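Local coordinates for transcriptional regulator, Crp/Fnr family (Eubacterium rectale ATCC 33656, PDB 3DV8), which probably regulates transcription by binding DNA through a winged helix-turn-helix domain coupled to a cyclic nucleotide-binding-type sensor domain, as in Crp/Fnr relatives, at residues S154-E159 against I206-S211. Sequence-based numbering, arbitrary orientation.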
loop_
_atom_site.group_PDB
_atom_site.type_symbol
_atom_site.label_atom_id
_atom_site.label_comp_id
_atom_site.label_asym_id
_atom_site.label_seq_id
_atom_site.Cartn_x
_atom_site.Cartn_y
_atom_site.Cartn_z
ATOM N N SER A 154 -10.132 -15.973 8.641
ATOM C CA SER A 154 -9.780 -14.681 9.239
ATOM C C SER A 154 -10.911 -13.646 9.142
ATOM O O SER A 154 -11.155 -12.899 10.093
ATOM C CB SER A 154 -8.517 -14.128 8.568
ATOM O OG SER A 154 -8.075 -12.965 9.227
ATOM N N PHE A 155 -11.583 -13.605 7.989
ATOM C CA PHE A 155 -12.702 -12.688 7.772
ATOM C C PHE A 155 -13.902 -13.043 8.664
ATOM O O PHE A 155 -14.501 -12.145 9.279
ATOM C CB PHE A 155 -13.122 -12.638 6.300
ATOM C CG PHE A 155 -14.366 -11.843 6.073
ATOM C CD1 PHE A 155 -14.298 -10.461 5.943
ATOM C CD2 PHE A 155 -15.629 -12.472 6.063
ATOM C CE1 PHE A 155 -15.465 -9.696 5.782
ATOM C CE2 PHE A 155 -16.809 -11.726 5.903
ATOM C CZ PHE A 155 -16.729 -10.335 5.740
ATOM N N LEU A 156 -14.266 -14.328 8.706
ATOM C CA LEU A 156 -15.389 -14.789 9.546
ATOM C C LEU A 156 -15.196 -14.413 11.022
ATOM O O LEU A 156 -16.155 -14.014 11.676
ATOM C CB LEU A 156 -15.642 -16.294 9.384
ATOM C CG LEU A 156 -16.106 -16.797 8.007
ATOM C CD1 LEU A 156 -16.237 -18.331 8.028
ATOM C CD2 LEU A 156 -17.409 -16.136 7.532
ATOM N N LEU A 157 -13.955 -14.507 11.515
ATOM C CA LEU A 157 -13.599 -14.079 12.884
ATOM C C LEU A 157 -13.680 -12.542 13.060
ATOM O O LEU A 157 -14.052 -12.061 14.136
ATOM C CB LEU A 157 -12.210 -14.609 13.281
ATOM C CG LEU A 157 -12.114 -16.135 13.437
ATOM C CD1 LEU A 157 -10.685 -16.608 13.405
ATOM C CD2 LEU A 157 -12.819 -16.611 14.709
ATOM N N GLU A 158 -13.347 -11.778 12.016
ATOM C CA GLU A 158 -13.458 -10.318 12.080
ATOM C C GLU A 158 -14.917 -9.892 12.128
ATOM O O GLU A 158 -15.282 -9.115 13.016
ATOM C CB GLU A 158 -12.782 -9.617 10.897
ATOM C CG GLU A 158 -12.688 -8.068 11.054
ATOM C CD GLU A 158 -12.219 -7.341 9.793
ATOM O OE1 GLU A 158 -11.727 -7.978 8.839
ATOM O OE2 GLU A 158 -12.345 -6.104 9.767
ATOM N N GLU A 159 -15.730 -10.365 11.174
ATOM C CA GLU A 159 -17.165 -9.995 11.123
ATOM C C GLU A 159 -17.938 -10.345 12.387
ATOM O O GLU A 159 -18.757 -9.539 12.839
ATOM C CB GLU A 159 -17.911 -10.567 9.906
ATOM C CG GLU A 159 -17.850 -9.745 8.635
ATOM C CD GLU A 159 -18.707 -8.483 8.641
ATOM O OE1 GLU A 159 -18.426 -7.544 9.407
ATOM O OE2 GLU A 159 -19.634 -8.385 7.815
ATOM N N ILE A 206 -24.700 -17.472 7.748
ATOM C CA ILE A 206 -23.528 -18.295 8.045
ATOM C C ILE A 206 -23.396 -18.235 9.577
ATOM O O ILE A 206 -23.287 -17.144 10.140
ATOM C CB ILE A 206 -22.222 -17.765 7.398
ATOM C CG1 ILE A 206 -22.413 -17.439 5.913
ATOM C CG2 ILE A 206 -21.084 -18.786 7.575
ATOM C CD1 ILE A 206 -21.156 -16.862 5.261
ATOM N N THR A 207 -23.466 -19.383 10.242
ATOM C CA THR A 207 -23.336 -19.456 11.696
ATOM C C THR A 207 -21.993 -20.093 11.994
ATOM O O THR A 207 -21.740 -21.208 11.551
ATOM C CB THR A 207 -24.453 -20.291 12.333
ATOM O OG1 THR A 207 -25.718 -19.819 11.859
ATOM C CG2 THR A 207 -24.384 -20.211 13.862
ATOM N N ILE A 208 -21.145 -19.396 12.745
ATOM C CA ILE A 208 -19.821 -19.904 13.112
ATOM C C ILE A 208 -20.048 -20.928 14.222
ATOM O O ILE A 208 -20.612 -20.589 15.267
ATOM C CB ILE A 208 -18.851 -18.770 13.592
ATOM C CG1 ILE A 208 -18.801 -17.590 12.597
ATOM C CG2 ILE A 208 -17.461 -19.320 13.865
ATOM C CD1 ILE A 208 -18.642 -17.966 11.157
ATOM N N LEU A 209 -19.652 -22.177 13.966
ATOM C CA LEU A 209 -19.823 -23.281 14.915
ATOM C C LEU A 209 -18.590 -23.466 15.801
ATOM O O LEU A 209 -18.742 -23.650 17.009
ATOM C CB LEU A 209 -20.177 -24.587 14.191
ATOM C CG LEU A 209 -21.506 -24.640 13.433
ATOM C CD1 LEU A 209 -21.621 -25.972 12.728
ATOM C CD2 LEU A 209 -22.705 -24.417 14.339
ATOM N N ASP A 210 -17.386 -23.431 15.215
ATOM C CA ASP A 210 -16.137 -23.582 15.982
ATOM C C ASP A 210 -15.203 -22.386 15.731
ATOM O O ASP A 210 -14.402 -22.362 14.780
ATOM C CB ASP A 210 -15.472 -24.937 15.700
ATOM C CG ASP A 210 -14.532 -25.383 16.830
ATOM O OD1 ASP A 210 -13.823 -24.544 17.437
ATOM O OD2 ASP A 210 -14.508 -26.596 17.116
ATOM N N SER A 211 -15.341 -21.395 16.610
ATOM C CA SER A 211 -14.535 -20.183 16.587
ATOM C C SER A 211 -13.056 -20.460 16.963
ATOM O O SER A 211 -12.156 -19.798 16.438
ATOM C CB SER A 211 -15.143 -19.135 17.522
ATOM O OG SER A 211 -14.520 -17.883 17.330
#
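L156, on helix 148-163, and I208, at the end of strand 205-208, make the close part of this contact. I208 reaches the helix with the far end of its longer branch: CD1 lies 3.9 Å from CB of L156 and 4.0 Å from CD1 of the same leucine, so a single methyl rests against both the root and one prong of its partner. A bend in I208 (chi2 -47°) turns that methyl off the line of an extended chain, and the two side chains run aslant to each other. Two residues earlier on the strand, I206 faces the helix too, but its CD1 comes only to 4.4 Å from CD2 of L156, a lighter touch. V199 of the adjacent strand packs on both L156 and I208, and L214 of helix 211-219 also meets I208, adding to the apolar layer.

Toward solvent the contact between the two segments narrows to one methyl. There L157 brings its CD2 beside the exposed S211, 3.4 Å from OG and 3.7 Å from the backbone O, a methyl beside polar atoms. D210 N-caps the helix that starts here, its OD1 accepting from R213 N.

The contact thus joins the first helix of the Crp-like helix-turn-helix domain to the last strand of its wing. With aliphatic carbon against aliphatic carbon inside and no polar bond between the segments, its cohesion probably comes mainly from hydrophobic burial.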